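Local coordinates for protein purine nucleosidase, (IunH-1) (Sulfolobus solfataricus, PDB 3T8J) that belongs to the nucleosidase clan of enzymes and forms a four-chain assembly, each subunit combining a mainly parallel beta-sheet with flanking helices, modelled with bound sodium, at residues A11-L16 with P235-I240; L18-K23 with T241-I246; E76-K81 with L219-Y224. All blocks are in the same frame, centred on the assembly; numbering follows the deposited sequence.

Contact 1. Residues A11-L16 with P235-I240. With NA (sodium ion), chain B.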
# COMPACT_ATOMS: atom_id res chain seq x y z
N ALA A 11 16.77 27.00 -8.50
CA ALA A 11 16.12 28.16 -7.90
C ALA A 11 17.19 28.91 -7.06
O ALA A 11 18.41 28.65 -7.19
CB ALA A 11 14.91 27.70 -7.05
N GLU A 12 16.78 29.84 -6.21
CA GLU A 12 17.72 30.72 -5.51
C GLU A 12 18.87 30.01 -4.76
O GLU A 12 20.03 30.36 -4.93
CB GLU A 12 16.97 31.71 -4.61
CG GLU A 12 16.34 31.13 -3.30
CD GLU A 12 15.34 30.00 -3.51
OE1 GLU A 12 14.20 30.31 -3.95
OE2 GLU A 12 15.70 28.81 -3.24
N ASP A 13 18.54 28.98 -4.00
CA ASP A 13 19.55 28.36 -3.14
C ASP A 13 20.47 27.46 -3.96
O ASP A 13 21.60 27.16 -3.51
CB ASP A 13 18.91 27.59 -1.97
CG ASP A 13 19.61 27.85 -0.64
OD1 ASP A 13 20.01 29.00 -0.36
OD2 ASP A 13 19.72 26.91 0.17
N ASP A 14 20.04 27.02 -5.15
CA ASP A 14 20.94 26.29 -6.08
C ASP A 14 21.99 27.24 -6.65
O ASP A 14 23.15 26.91 -6.75
CB ASP A 14 20.16 25.66 -7.26
CG ASP A 14 19.04 24.74 -6.83
OD1 ASP A 14 19.28 23.50 -6.81
OD2 ASP A 14 17.91 25.23 -6.51
N VAL A 15 21.53 28.43 -7.09
CA VAL A 15 22.46 29.46 -7.56
C VAL A 15 23.48 29.82 -6.48
O VAL A 15 24.70 29.84 -6.74
CB VAL A 15 21.71 30.73 -8.04
CG1 VAL A 15 22.74 31.87 -8.38
CG2 VAL A 15 20.85 30.38 -9.25
N LEU A 16 23.01 30.05 -5.26
CA LEU A 16 23.96 30.39 -4.19
C LEU A 16 24.93 29.25 -3.85
O LEU A 16 26.09 29.49 -3.55
CB LEU A 16 23.22 30.85 -2.93
CG LEU A 16 24.05 31.75 -2.01
CD1 LEU A 16 24.17 33.16 -2.60
CD2 LEU A 16 23.45 31.81 -0.61
N PRO A 235 15.08 29.94 5.14
CA PRO A 235 16.08 28.90 5.33
C PRO A 235 17.07 28.80 4.17
O PRO A 235 16.84 29.36 3.10
CB PRO A 235 15.22 27.65 5.40
CG PRO A 235 14.14 27.91 4.42
CD PRO A 235 13.85 29.39 4.52
N HIS A 236 18.17 28.06 4.40
CA HIS A 236 19.22 27.82 3.40
C HIS A 236 19.48 26.30 3.29
O HIS A 236 20.57 25.81 3.63
CB HIS A 236 20.51 28.54 3.83
CG HIS A 236 20.63 29.95 3.33
ND1 HIS A 236 20.57 30.28 1.99
CD2 HIS A 236 20.91 31.11 3.98
CE1 HIS A 236 20.76 31.58 1.84
NE2 HIS A 236 20.97 32.11 3.04
N PRO A 237 18.49 25.54 2.81
CA PRO A 237 18.66 24.09 2.77
C PRO A 237 19.87 23.65 1.95
O PRO A 237 20.69 22.82 2.40
CB PRO A 237 17.34 23.58 2.15
CG PRO A 237 16.78 24.75 1.41
CD PRO A 237 17.21 25.97 2.20
N ASP A 238 20.00 24.17 0.73
CA ASP A 238 21.09 23.77 -0.17
C ASP A 238 22.42 24.42 0.21
O ASP A 238 23.47 23.77 0.15
CB ASP A 238 20.70 24.10 -1.62
CG ASP A 238 19.36 23.53 -1.99
OD1 ASP A 238 19.00 22.43 -1.49
OD2 ASP A 238 18.62 24.17 -2.77
N ALA A 239 22.39 25.69 0.61
CA ALA A 239 23.62 26.37 0.96
C ALA A 239 24.27 25.81 2.22
O ALA A 239 25.49 25.75 2.31
CB ALA A 239 23.36 27.90 1.08
N ILE A 240 23.46 25.35 3.18
CA ILE A 240 23.99 24.64 4.35
C ILE A 240 24.63 23.31 3.95
O ILE A 240 25.73 22.98 4.42
CB ILE A 240 22.92 24.45 5.44
CG1 ILE A 240 22.62 25.78 6.13
CG2 ILE A 240 23.39 23.43 6.50
CD1 ILE A 240 21.37 25.75 7.07
NA NA B . 17.99 21.92 -5.76
O HOH W 1 16.82 23.57 -4.57

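Contact 2. Residues L18-K23 with T241-I246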
# COMPACT_ATOMS: atom_id res chain seq x y z
N LEU A 18 26.06 26.89 -6.05
CA LEU A 18 27.04 26.93 -7.14
C LEU A 18 28.09 27.98 -6.82
O LEU A 18 29.31 27.74 -6.93
CB LEU A 18 26.33 27.24 -8.47
CG LEU A 18 27.25 27.50 -9.66
CD1 LEU A 18 28.06 26.28 -10.06
CD2 LEU A 18 26.41 28.00 -10.84
N TYR A 19 27.64 29.18 -6.44
CA TYR A 19 28.56 30.28 -6.15
C TYR A 19 29.46 29.98 -4.93
O TYR A 19 30.63 30.36 -4.93
CB TYR A 19 27.82 31.59 -5.99
CG TYR A 19 27.22 32.17 -7.26
CD1 TYR A 19 27.46 31.62 -8.52
CD2 TYR A 19 26.43 33.30 -7.21
CE1 TYR A 19 26.92 32.19 -9.68
CE2 TYR A 19 25.89 33.87 -8.36
CZ TYR A 19 26.15 33.32 -9.59
OH TYR A 19 25.60 33.90 -10.73
N LEU A 20 28.93 29.31 -3.90
CA LEU A 20 29.73 28.96 -2.73
C LEU A 20 30.89 28.07 -3.17
O LEU A 20 32.03 28.27 -2.73
CB LEU A 20 28.86 28.27 -1.66
CG LEU A 20 29.34 28.18 -0.21
CD1 LEU A 20 29.68 29.55 0.38
CD2 LEU A 20 28.30 27.47 0.68
N LEU A 21 30.61 27.09 -4.04
CA LEU A 21 31.69 26.21 -4.51
C LEU A 21 32.72 27.03 -5.30
O LEU A 21 33.93 26.93 -5.07
CB LEU A 21 31.15 25.05 -5.38
CG LEU A 21 30.28 23.98 -4.73
CD1 LEU A 21 29.71 23.05 -5.82
CD2 LEU A 21 31.06 23.18 -3.68
N LEU A 22 32.26 27.83 -6.25
CA LEU A 22 33.17 28.60 -7.13
C LEU A 22 33.98 29.68 -6.41
O LEU A 22 35.20 29.85 -6.68
CB LEU A 22 32.39 29.23 -8.29
CG LEU A 22 31.75 28.27 -9.28
CD1 LEU A 22 31.00 29.06 -10.36
CD2 LEU A 22 32.75 27.34 -9.93
N LYS A 23 33.33 30.42 -5.52
CA LYS A 23 33.97 31.45 -4.72
C LYS A 23 35.15 30.86 -3.98
O LYS A 23 36.20 31.51 -3.86
CB LYS A 23 32.99 31.99 -3.67
CG LYS A 23 33.62 32.86 -2.58
CD LYS A 23 33.94 34.19 -3.14
CE LYS A 23 34.67 35.12 -2.13
NZ LYS A 23 35.78 34.49 -1.35
N THR A 241 23.95 22.56 3.07
CA THR A 241 24.49 21.29 2.59
C THR A 241 25.85 21.52 1.93
O THR A 241 26.82 20.81 2.19
CB THR A 241 23.53 20.61 1.60
OG1 THR A 241 22.26 20.42 2.25
CG2 THR A 241 24.09 19.26 1.10
N THR A 242 25.91 22.53 1.08
CA THR A 242 27.12 22.90 0.35
C THR A 242 28.25 23.35 1.30
O THR A 242 29.41 22.98 1.13
CB THR A 242 26.81 24.00 -0.69
OG1 THR A 242 25.73 23.58 -1.54
CG2 THR A 242 28.03 24.32 -1.55
N ALA A 243 27.89 24.16 2.29
CA ALA A 243 28.86 24.65 3.27
C ALA A 243 29.48 23.49 4.03
O ALA A 243 30.68 23.49 4.28
CB ALA A 243 28.22 25.69 4.23
N ILE A 244 28.66 22.51 4.41
CA ILE A 244 29.16 21.32 5.12
C ILE A 244 30.05 20.49 4.17
O ILE A 244 31.09 19.95 4.58
CB ILE A 244 27.99 20.47 5.67
CG1 ILE A 244 27.30 21.19 6.82
CG2 ILE A 244 28.47 19.08 6.11
CD1 ILE A 244 25.94 20.58 7.14
N ALA A 245 29.67 20.39 2.89
CA ALA A 245 30.53 19.67 1.92
C ALA A 245 31.92 20.31 1.83
O ALA A 245 32.95 19.63 1.83
CB ALA A 245 29.87 19.59 0.55
N ILE A 246 31.96 21.64 1.84
CA ILE A 246 33.24 22.38 1.80
C ILE A 246 34.04 22.26 3.10
O ILE A 246 35.26 22.00 3.08
CB ILE A 246 32.97 23.89 1.49
CG1 ILE A 246 32.42 24.05 0.07
CG2 ILE A 246 34.24 24.72 1.67
CD1 ILE A 246 31.70 25.42 -0.20

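Contact 3. Residues E76-K81 with L219-Y224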
# COMPACT_ATOMS: atom_id res chain seq x y z
N GLU A 76 6.34 27.16 -7.96
CA GLU A 76 6.61 28.57 -8.26
C GLU A 76 5.96 29.50 -7.23
O GLU A 76 6.41 30.64 -7.08
CB GLU A 76 6.22 28.91 -9.72
CG GLU A 76 7.18 28.24 -10.73
CD GLU A 76 6.63 28.07 -12.13
OE1 GLU A 76 5.68 28.79 -12.50
OE2 GLU A 76 7.15 27.21 -12.89
N LYS A 77 4.95 29.04 -6.49
CA LYS A 77 4.41 29.85 -5.38
C LYS A 77 5.49 30.10 -4.30
O LYS A 77 5.49 31.13 -3.62
CB LYS A 77 3.14 29.22 -4.78
CG LYS A 77 3.34 27.91 -4.01
CD LYS A 77 2.04 27.33 -3.51
CE LYS A 77 2.20 25.99 -2.79
NZ LYS A 77 0.86 25.51 -2.29
N VAL A 78 6.38 29.12 -4.12
CA VAL A 78 7.41 29.19 -3.10
C VAL A 78 8.60 30.04 -3.56
O VAL A 78 9.11 30.84 -2.78
CB VAL A 78 7.91 27.75 -2.74
CG1 VAL A 78 9.09 27.80 -1.75
CG2 VAL A 78 6.77 26.87 -2.17
N HIS A 79 9.03 29.86 -4.80
CA HIS A 79 10.31 30.43 -5.30
C HIS A 79 10.14 31.56 -6.32
O HIS A 79 11.13 32.15 -6.74
CB HIS A 79 11.18 29.34 -5.95
CG HIS A 79 11.49 28.19 -5.05
ND1 HIS A 79 12.49 28.24 -4.09
CD2 HIS A 79 10.92 26.97 -4.93
CE1 HIS A 79 12.52 27.10 -3.43
NE2 HIS A 79 11.57 26.31 -3.91
N GLY A 80 8.91 31.85 -6.72
CA GLY A 80 8.65 32.76 -7.85
C GLY A 80 8.64 32.04 -9.19
O GLY A 80 9.21 30.95 -9.32
N LYS A 81 8.01 32.64 -10.21
CA LYS A 81 7.95 31.99 -11.52
C LYS A 81 9.33 31.65 -12.08
O LYS A 81 9.50 30.64 -12.76
CB LYS A 81 7.18 32.84 -12.55
CG LYS A 81 6.93 32.09 -13.89
CD LYS A 81 6.03 32.90 -14.84
CE LYS A 81 5.78 32.18 -16.18
NZ LYS A 81 4.65 31.20 -16.10
N LEU A 219 13.96 37.61 -1.76
CA LEU A 219 12.82 38.33 -1.21
C LEU A 219 11.52 37.53 -1.25
O LEU A 219 10.80 37.47 -0.25
CB LEU A 219 12.62 39.67 -1.91
CG LEU A 219 11.53 40.55 -1.27
CD1 LEU A 219 11.72 40.67 0.25
CD2 LEU A 219 11.54 41.90 -1.92
N HIS A 220 11.18 36.97 -2.41
CA HIS A 220 9.91 36.22 -2.56
C HIS A 220 9.90 34.99 -1.65
O HIS A 220 8.93 34.75 -0.96
CB HIS A 220 9.68 35.81 -4.04
CG HIS A 220 8.42 35.01 -4.27
ND1 HIS A 220 7.34 35.49 -4.98
CD2 HIS A 220 8.10 33.75 -3.89
CE1 HIS A 220 6.39 34.57 -5.00
NE2 HIS A 220 6.83 33.50 -4.36
N TYR A 221 11.00 34.23 -1.67
CA TYR A 221 11.16 33.03 -0.85
C TYR A 221 11.06 33.33 0.64
O TYR A 221 10.43 32.58 1.39
CB TYR A 221 12.51 32.40 -1.16
CG TYR A 221 12.83 31.06 -0.53
CD1 TYR A 221 12.00 29.97 -0.71
CD2 TYR A 221 14.04 30.86 0.16
CE1 TYR A 221 12.34 28.71 -0.19
CE2 TYR A 221 14.38 29.60 0.67
CZ TYR A 221 13.52 28.55 0.49
OH TYR A 221 13.84 27.29 0.99
N ARG A 222 11.67 34.43 1.06
CA ARG A 222 11.59 34.85 2.46
C ARG A 222 10.15 35.17 2.90
O ARG A 222 9.69 34.73 3.98
CB ARG A 222 12.52 36.03 2.70
CG ARG A 222 12.58 36.51 4.14
CD ARG A 222 13.55 37.69 4.29
NE ARG A 222 13.70 38.08 5.71
CZ ARG A 222 14.51 37.48 6.58
NH1 ARG A 222 15.28 36.46 6.22
NH2 ARG A 222 14.55 37.90 7.84
N GLN A 223 9.42 35.93 2.08
CA GLN A 223 8.03 36.23 2.39
C GLN A 223 7.20 34.95 2.53
O GLN A 223 6.41 34.82 3.47
CB GLN A 223 7.41 37.17 1.33
CG GLN A 223 6.07 37.80 1.71
CD GLN A 223 4.84 36.87 1.62
OE1 GLN A 223 4.80 35.92 0.82
NE2 GLN A 223 3.83 37.17 2.42
N TYR A 224 7.40 34.00 1.61
CA TYR A 224 6.60 32.79 1.61
C TYR A 224 6.98 31.94 2.82
O TYR A 224 6.12 31.41 3.52
CB TYR A 224 6.82 31.99 0.33
CG TYR A 224 5.99 30.73 0.28
CD1 TYR A 224 4.75 30.71 -0.33
CD2 TYR A 224 6.47 29.55 0.84
CE1 TYR A 224 3.98 29.58 -0.36
CE2 TYR A 224 5.70 28.41 0.81
CZ TYR A 224 4.47 28.41 0.20
OH TYR A 224 3.71 27.27 0.16
O HOH W 2 0.88 27.47 -0.02

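Contact 1. Residues A11-L16 with P235-I240
The Asp13 carboxylate lies at the edge of the His236 imidazole, their planes only 19° apart, and OD1 also sits almost in the ring plane. His236 ND1 donates to the syn lone pair of Asp13 OD1 at 2.7 Å. Leu16 CD2 comes in obliquely beside this bond, 3.6 Å from His236 CE1. Beyond the segments, His234 meets the imidazole edge-to-face and Tyr218 brings both its ring to His236 and its hydroxyl to Asp13 OD1; His236 NE2 is bonded to the hydroxyl of Tyr214.

The other oxygen of Asp13 faces the first turn of helix 237-246, for which His236 is the N-cap residue. Ala239 N donates to Asp13 OD2 at 3.0 Å, from well above the carboxylate plane (57° out of it), and Asp238 N adds a weak, bent bond to the same oxygen at 2.8 Å. Pro237 N also lies close but has no hydrogen to give. One side chain from the start of helix 12-23 therefore engages both the N-cap side chain and the N-terminal amides of a second helix.

Asp14, one residue on, turns to the metal. Its CG is anti to the carbonyl carbon (chi1 -56°), and OD1 binds the sodium ion at 2.3 Å beside Asp9, Ile121 and Ser122. Asp14 OD2 accepts Ala11 N at 2.9 Å, across the N-terminal turn of its own helix. Water 1 binds the sodium ion at 2.4 Å and also lies within bonding distance of Asp14 OD2 and Asp238 OD2. Asp14 OD2 and Asp238 OD2 stand 4.0 Å apart in a buried site, so the ion and its water probably ease the repulsion of the clustered acidic groups, while the helix start should polarise Asp13 OD2.

Contact 2. Residues L18-K23 with T241-I246
Thr242 CG2 rests between two leucines, 3.9 Å from Leu20 CD2 and 3.9 Å from Leu21 CD2. The side chains of Leu20 and Thr242 slide past each other in opposite directions, whereas Leu21 crosses Thr242 at about a right angle. One turn later Ile246 reaches back: its CD1 lies 3.6 Å from Leu20 CG and its CG1 4.1 Å from Leu21 CD2. Leu20 is modelled in two conformers, and its contacts here are those of one of them; in it Leu20 CD2 also touches Ala243 CB at 4.0 Å. All of these contacts are apolar.

The two helices run in nearly the same direction, the axes of these short segments 9.7 Å apart at closest and crossing at -24°. They pack against the mainly parallel sheet of a Rossmann-like alpha/beta core, where Leu21 and Thr242 both touch Leu119 of strand 116-120.

A further shell surrounds the side chains. Thr242 OG1 is anti to its carbonyl carbon (chi1 -54°) and hydrogen-bonds to Asp238 O one turn earlier, an arrangement that leaves CG2 anti to the backbone N and facing the leucines. Ala243 also packs on Phe300 of helix 297-308.

Contact 3. Residues E76-K81 with L219-Y224
Lys77 meets Tyr224 where the short helix 76-79 packs against helix 209-227, a helix-to-helix contact of the nucleosidase fold at the border with a second subunit. The lysine chain, extended beyond CG, passes the phenol obliquely with CE its nearest atom to Tyr224 OH, and water 2 links the two ends: it accepts from Lys77 NZ at 3.0 Å and donates to Tyr224 OH at 2.8 Å. Both polar ends also bond to Asp280 of the second subunit, NZ to its backbone oxygen and the phenol to its carboxylate. The Lys77 carbonyl takes the one hydrogen bond crossing between the segments: His220 NE2 donates to Lys77 O at 2.8 Å, nearly straight at 168°, with the oxygen in the imidazole plane and the donor well above the carbonyl plane.

Val78 parts its methyls between two tyrosines. CG2, beside the backbone N, makes a CH-pi contact over the face of Tyr224, 3.9 Å from the ring centroid; CG1, anti to that N, lies 3.7 Å from Tyr221 CE1. Val78 O is buried without a hydrogen-bond partner in the model. It faces the edges of the Tyr221 and His220 rings, and Tyr221 CA approaches it at 3.6 Å in a CA-H...O contact.

His79 lies alongside Tyr221, pointing the same way. Their planes are 18° apart but slid so far that the rings barely overlap, with His79 CE1 3.6 Å from Tyr221 CE1. Glu12 of helix 12-23 bonds to His79 ND1 and so helps to fix this ring.

Gly80 leaves the helix with positive phi and brings bare backbone over the His220 imidazole: N lies above its rim, and Gly80 CA makes a CH-pi contact, 4.0 Å from the His220 centroid and 6° off the ring normal.

Contacts 1 and 2 are successive levels of one helix pair, 12-23 with 237-246, both buried and with centres about 10 Å apart; Leu20 CD2 touches Ala239 O where they meet. Polar and metal chemistry gathers at the N-terminal ends of the pair, and aliphatic packing takes over farther along. The centre of contact 3 lies about 17 Å from that of the chain, against about 7 Å for contact 1, and the contact is partly buried: aromatic and backbone groups dominate, and a second subunit also reaches it. It still touches contact 1, by the Glu12–His79 bond and by Pro235 packing on Tyr221, but remains about 11 Å from contact 2 at the nearest atoms.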